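Local coordinates for protein Rab GDP dissociation inhibitor alpha (Naegleria fowleri, PDB 6C87) that probably binds GDP-loaded, prenylated Rab GTPases, slowing their nucleotide release and keeping them soluble for recycling between membranes, at residues K301-I312 / K390-L401. Residues are numbered along the deposited sequence; the frame is centred on the assembly and turned at random.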
loop_
_atom_site.group_PDB
_atom_site.type_symbol
_atom_site.label_atom_id
_atom_site.label_comp_id
_atom_site.label_asym_id
_atom_site.label_seq_id
_atom_site.Cartn_x
_atom_site.Cartn_y
_atom_site.Cartn_z
ATOM N N LYS A 301 28.613 -8.841 -17.318
ATOM C CA LYS A 301 27.820 -8.133 -16.317
ATOM C C LYS A 301 27.387 -9.020 -15.153
ATOM O O LYS A 301 26.532 -8.610 -14.360
ATOM C CB LYS A 301 26.584 -7.506 -16.961
ATOM C CG LYS A 301 26.888 -6.557 -18.097
ATOM C CD LYS A 301 25.667 -5.714 -18.414
ATOM C CE LYS A 301 26.020 -4.583 -19.360
ATOM N NZ LYS A 301 26.453 -3.373 -18.612
ATOM N N VAL A 302 27.958 -10.214 -15.020
ATOM C CA VAL A 302 27.611 -11.118 -13.937
ATOM C C VAL A 302 28.894 -11.644 -13.302
ATOM O O VAL A 302 29.992 -11.478 -13.832
ATOM C CB VAL A 302 26.711 -12.278 -14.411
ATOM C CG1 VAL A 302 25.356 -11.740 -14.857
ATOM C CG2 VAL A 302 27.388 -13.051 -15.528
ATOM N N ARG A 303 28.734 -12.262 -12.133
ATOM C CA ARG A 303 29.822 -12.908 -11.416
ATOM C C ARG A 303 29.378 -14.304 -11.002
ATOM O O ARG A 303 28.207 -14.532 -10.688
ATOM C CB ARG A 303 30.238 -12.102 -10.173
ATOM C CG ARG A 303 29.099 -11.911 -9.184
ATOM C CD ARG A 303 29.531 -11.287 -7.864
ATOM N NE ARG A 303 28.437 -11.327 -6.890
ATOM C CZ ARG A 303 28.244 -12.302 -6.001
ATOM N NH1 ARG A 303 29.081 -13.331 -5.942
ATOM N NH2 ARG A 303 27.214 -12.247 -5.164
ATOM N N LYS A 304 30.332 -15.230 -10.980
ATOM C CA LYS A 304 30.042 -16.589 -10.551
ATOM C C LYS A 304 29.691 -16.603 -9.073
ATOM O O LYS A 304 30.371 -15.974 -8.260
ATOM C CB LYS A 304 31.244 -17.505 -10.792
ATOM C CG LYS A 304 30.928 -18.986 -10.655
ATOM C CD LYS A 304 31.939 -19.886 -11.350
ATOM C CE LYS A 304 32.131 -21.166 -10.521
ATOM N NZ LYS A 304 33.225 -22.067 -10.993
ATOM N N THR A 305 28.611 -17.292 -8.722
ATOM C CA THR A 305 28.238 -17.427 -7.325
ATOM C C THR A 305 28.440 -18.834 -6.784
ATOM O O THR A 305 28.334 -19.027 -5.571
ATOM C CB THR A 305 26.780 -17.014 -7.112
ATOM O OG1 THR A 305 25.927 -17.874 -7.874
ATOM C CG2 THR A 305 26.580 -15.562 -7.536
ATOM N N GLY A 306 28.748 -19.803 -7.629
ATOM C CA GLY A 306 28.992 -21.156 -7.183
ATOM C C GLY A 306 28.612 -22.150 -8.261
ATOM O O GLY A 306 28.570 -21.819 -9.443
ATOM N N LYS A 307 28.373 -23.379 -7.815
ATOM C CA LYS A 307 27.931 -24.476 -8.660
ATOM C C LYS A 307 26.756 -25.175 -7.995
ATOM O O LYS A 307 26.597 -25.148 -6.771
ATOM C CB LYS A 307 29.032 -25.516 -8.902
ATOM C CG LYS A 307 30.168 -25.094 -9.789
ATOM C CD LYS A 307 31.195 -26.217 -9.848
ATOM C CE LYS A 307 32.252 -25.962 -10.894
ATOM N NZ LYS A 307 32.715 -27.262 -11.449
ATOM N N VAL A 308 25.936 -25.825 -8.815
ATOM C CA VAL A 308 24.853 -26.666 -8.326
ATOM C C VAL A 308 24.910 -27.985 -9.083
ATOM O O VAL A 308 24.891 -27.994 -10.320
ATOM C CB VAL A 308 23.477 -25.993 -8.501
ATOM C CG1 VAL A 308 22.328 -26.997 -8.257
ATOM C CG2 VAL A 308 23.361 -24.787 -7.590
ATOM N N ILE A 309 24.975 -29.092 -8.346
ATOM C CA ILE A 309 24.878 -30.416 -8.949
ATOM C C ILE A 309 23.428 -30.858 -8.893
ATOM O O ILE A 309 22.748 -30.688 -7.870
ATOM C CB ILE A 309 25.788 -31.438 -8.244
ATOM C CG1 ILE A 309 25.572 -32.836 -8.842
ATOM C CG2 ILE A 309 25.519 -31.481 -6.752
ATOM C CD1 ILE A 309 26.621 -33.865 -8.424
ATOM N N ARG A 310 22.938 -31.376 -10.009
ATOM C CA ARG A 310 21.658 -32.062 -10.060
ATOM C C ARG A 310 21.913 -33.443 -10.638
ATOM O O ARG A 310 22.542 -33.566 -11.696
ATOM C CB ARG A 310 20.636 -31.280 -10.880
ATOM C CG ARG A 310 20.195 -30.002 -10.187
ATOM C CD ARG A 310 19.264 -29.204 -11.048
ATOM N NE ARG A 310 18.869 -27.972 -10.385
ATOM C CZ ARG A 310 19.488 -26.807 -10.537
ATOM N NH1 ARG A 310 20.538 -26.717 -11.342
ATOM N NH2 ARG A 310 19.050 -25.737 -9.879
ATOM N N VAL A 311 21.513 -34.474 -9.898
ATOM C CA VAL A 311 21.623 -35.858 -10.347
ATOM C C VAL A 311 20.224 -36.363 -10.648
ATOM O O VAL A 311 19.394 -36.522 -9.741
ATOM C CB VAL A 311 22.322 -36.751 -9.315
ATOM C CG1 VAL A 311 22.438 -38.153 -9.869
ATOM C CG2 VAL A 311 23.699 -36.199 -8.993
ATOM N N ILE A 312 19.989 -36.672 -11.913
ATOM C CA ILE A 312 18.670 -37.022 -12.415
ATOM C C ILE A 312 18.608 -38.541 -12.502
ATOM O O ILE A 312 19.451 -39.169 -13.157
ATOM C CB ILE A 312 18.406 -36.331 -13.764
ATOM C CG1 ILE A 312 18.579 -34.816 -13.583
ATOM C CG2 ILE A 312 17.023 -36.643 -14.293
ATOM C CD1 ILE A 312 18.687 -34.025 -14.872
ATOM N N LYS A 390 21.136 -42.825 -14.401
ATOM C CA LYS A 390 21.559 -41.683 -13.610
ATOM C C LYS A 390 22.301 -40.699 -14.510
ATOM O O LYS A 390 23.217 -41.089 -15.244
ATOM C CB LYS A 390 22.439 -42.157 -12.449
ATOM C CG LYS A 390 22.887 -41.071 -11.525
ATOM C CD LYS A 390 23.858 -41.575 -10.468
ATOM C CE LYS A 390 24.997 -42.368 -11.091
ATOM N NZ LYS A 390 26.193 -42.324 -10.217
ATOM N N PHE A 391 21.927 -39.425 -14.433
ATOM C CA PHE A 391 22.566 -38.373 -15.216
ATOM C C PHE A 391 23.091 -37.285 -14.293
ATOM O O PHE A 391 22.328 -36.724 -13.500
ATOM C CB PHE A 391 21.600 -37.744 -16.216
ATOM C CG PHE A 391 20.875 -38.730 -17.066
ATOM C CD1 PHE A 391 21.466 -39.229 -18.225
ATOM C CD2 PHE A 391 19.598 -39.154 -16.719
ATOM C CE1 PHE A 391 20.794 -40.137 -19.032
ATOM C CE2 PHE A 391 18.915 -40.066 -17.522
ATOM C CZ PHE A 391 19.519 -40.558 -18.684
ATOM N N VAL A 392 24.379 -36.972 -14.416
ATOM C CA VAL A 392 25.003 -35.933 -13.599
ATOM C C VAL A 392 24.959 -34.609 -14.354
ATOM O O VAL A 392 25.533 -34.481 -15.441
ATOM C CB VAL A 392 26.447 -36.300 -13.227
ATOM C CG1 VAL A 392 27.075 -35.162 -12.446
ATOM C CG2 VAL A 392 26.460 -37.561 -12.391
ATOM N N TYR A 393 24.299 -33.620 -13.762
ATOM C CA TYR A 393 24.061 -32.325 -14.395
ATOM C C TYR A 393 24.586 -31.232 -13.463
ATOM O O TYR A 393 23.916 -30.851 -12.498
ATOM C CB TYR A 393 22.574 -32.151 -14.694
ATOM C CG TYR A 393 22.219 -30.918 -15.493
ATOM C CD1 TYR A 393 22.970 -30.534 -16.598
ATOM C CD2 TYR A 393 21.128 -30.140 -15.140
ATOM C CE1 TYR A 393 22.637 -29.407 -17.329
ATOM C CE2 TYR A 393 20.781 -29.018 -15.867
ATOM C CZ TYR A 393 21.541 -28.651 -16.957
ATOM O OH TYR A 393 21.193 -27.522 -17.672
ATOM N N ILE A 394 25.782 -30.730 -13.749
ATOM C CA ILE A 394 26.434 -29.705 -12.940
ATOM C C ILE A 394 26.404 -28.381 -13.698
ATOM O O ILE A 394 26.742 -28.327 -14.890
ATOM C CB ILE A 394 27.872 -30.118 -12.594
ATOM C CG1 ILE A 394 27.858 -31.491 -11.922
ATOM C CG2 ILE A 394 28.518 -29.075 -11.695
ATOM C CD1 ILE A 394 29.221 -32.111 -11.766
ATOM N N LEU A 395 26.011 -27.312 -13.004
ATOM C CA LEU A 395 25.871 -25.994 -13.609
ATOM C C LEU A 395 26.542 -24.936 -12.748
ATOM O O LEU A 395 26.489 -24.996 -11.518
ATOM C CB LEU A 395 24.399 -25.621 -13.785
ATOM C CG LEU A 395 23.573 -26.402 -14.802
ATOM C CD1 LEU A 395 22.117 -25.963 -14.722
ATOM C CD2 LEU A 395 24.132 -26.206 -16.210
ATOM N N ASP A 396 27.140 -23.953 -13.408
ATOM C CA ASP A 396 27.613 -22.759 -12.732
ATOM C C ASP A 396 26.443 -21.810 -12.492
ATOM O O ASP A 396 25.534 -21.694 -13.324
ATOM C CB ASP A 396 28.688 -22.073 -13.577
ATOM C CG ASP A 396 29.963 -22.900 -13.699
ATOM O OD1 ASP A 396 30.460 -23.416 -12.678
ATOM O OD2 ASP A 396 30.471 -23.037 -14.827
ATOM N N THR A 397 26.475 -21.117 -11.361
ATOM C CA THR A 397 25.443 -20.155 -11.010
ATOM C C THR A 397 26.023 -18.745 -11.042
ATOM O O THR A 397 27.214 -18.533 -10.779
ATOM C CB THR A 397 24.844 -20.465 -9.631
ATOM O OG1 THR A 397 25.869 -20.450 -8.633
ATOM C CG2 THR A 397 24.227 -21.840 -9.644
ATOM N N TYR A 398 25.178 -17.781 -11.406
ATOM C CA TYR A 398 25.642 -16.413 -11.582
ATOM C C TYR A 398 24.621 -15.441 -11.022
ATOM O O TYR A 398 23.432 -15.749 -10.895
ATOM C CB TYR A 398 25.900 -16.066 -13.054
ATOM C CG TYR A 398 26.979 -16.884 -13.726
ATOM C CD1 TYR A 398 26.675 -18.098 -14.341
ATOM C CD2 TYR A 398 28.299 -16.450 -13.739
ATOM C CE1 TYR A 398 27.656 -18.854 -14.957
ATOM C CE2 TYR A 398 29.288 -17.198 -14.354
ATOM C CZ TYR A 398 28.962 -18.399 -14.963
ATOM O OH TYR A 398 29.944 -19.148 -15.575
ATOM N N ALA A 399 25.101 -14.236 -10.742
ATOM C CA ALA A 399 24.273 -13.142 -10.275
ATOM C C ALA A 399 24.808 -11.853 -10.890
ATOM O O ALA A 399 26.020 -11.716 -11.072
ATOM C CB ALA A 399 24.275 -13.030 -8.744
ATOM N N PRO A 400 23.922 -10.911 -11.212
ATOM C CA PRO A 400 24.369 -9.675 -11.870
ATOM C C PRO A 400 25.146 -8.767 -10.934
ATOM O O PRO A 400 24.966 -8.788 -9.713
ATOM C CB PRO A 400 23.056 -9.022 -12.314
ATOM C CG PRO A 400 22.027 -9.577 -11.374
ATOM C CD PRO A 400 22.458 -10.973 -11.084
ATOM N N LEU A 401 26.036 -7.968 -11.531
ATOM C CA LEU A 401 26.823 -7.011 -10.760
ATOM C C LEU A 401 26.001 -5.789 -10.361
ATOM O O LEU A 401 26.135 -5.285 -9.239
ATOM C CB LEU A 401 28.043 -6.573 -11.569
ATOM C CG LEU A 401 29.012 -7.662 -12.027
ATOM C CD1 LEU A 401 29.978 -7.115 -13.081
ATOM C CD2 LEU A 401 29.766 -8.225 -10.848
HETATM O O HOH W 1 23.412 -16.805 -8.145
HETATM O O HOH W 2 22.638 -28.512 -11.996
#
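Arg310 and Tyr393 trade two backbone hydrogen bonds across the strands 302-312 and 390-400, and Val308 with Leu395, Ile312 with Phe391 and Arg303 with Ala399 do the same; these pairs define an antiparallel register that is one residue out of step on the two sides of a bulge. Between the Arg310 and Val308 pairs a water makes three bonds: it donates to Val308 O and to Tyr393 O (2.7 Å) and accepts from Arg310 NH1 (2.8 Å). Both carbonyls thus take a second donor besides their amide partner. One face of the Arg310 guanidinium lies against Val308 CG1; NH2 bonds weakly to Tyr415 O and Asp416 O.

The ladder is interrupted by this beta bulge, Thr305 and Gly306 lying opposite Thr397: Thr305 N donates to Thr397 O (2.8 Å, 174°), while Thr397 N donates to Gly306 O (2.9 Å), both donors standing some 40° out of the carbonyl planes. Gly306 takes a positive phi (150°). Within the mixed sheet of this GDI-family protein, strand 360-367 flanks the other edge of 302-315. At the bulge Thr305 OG1 and Thr397 OG1 share a hydrogen bond of 2.7 Å in which either could donate, and a second water joins Thr305 OG1 to Tyr398 O, the latter bond weak. On the face bearing Lys304, Lys307 and Asp396, Lys304 NZ forms a long salt bridge with Asp396 OD1 (3.5 Å), whereas Lys307 lays its CG against the same oxygen.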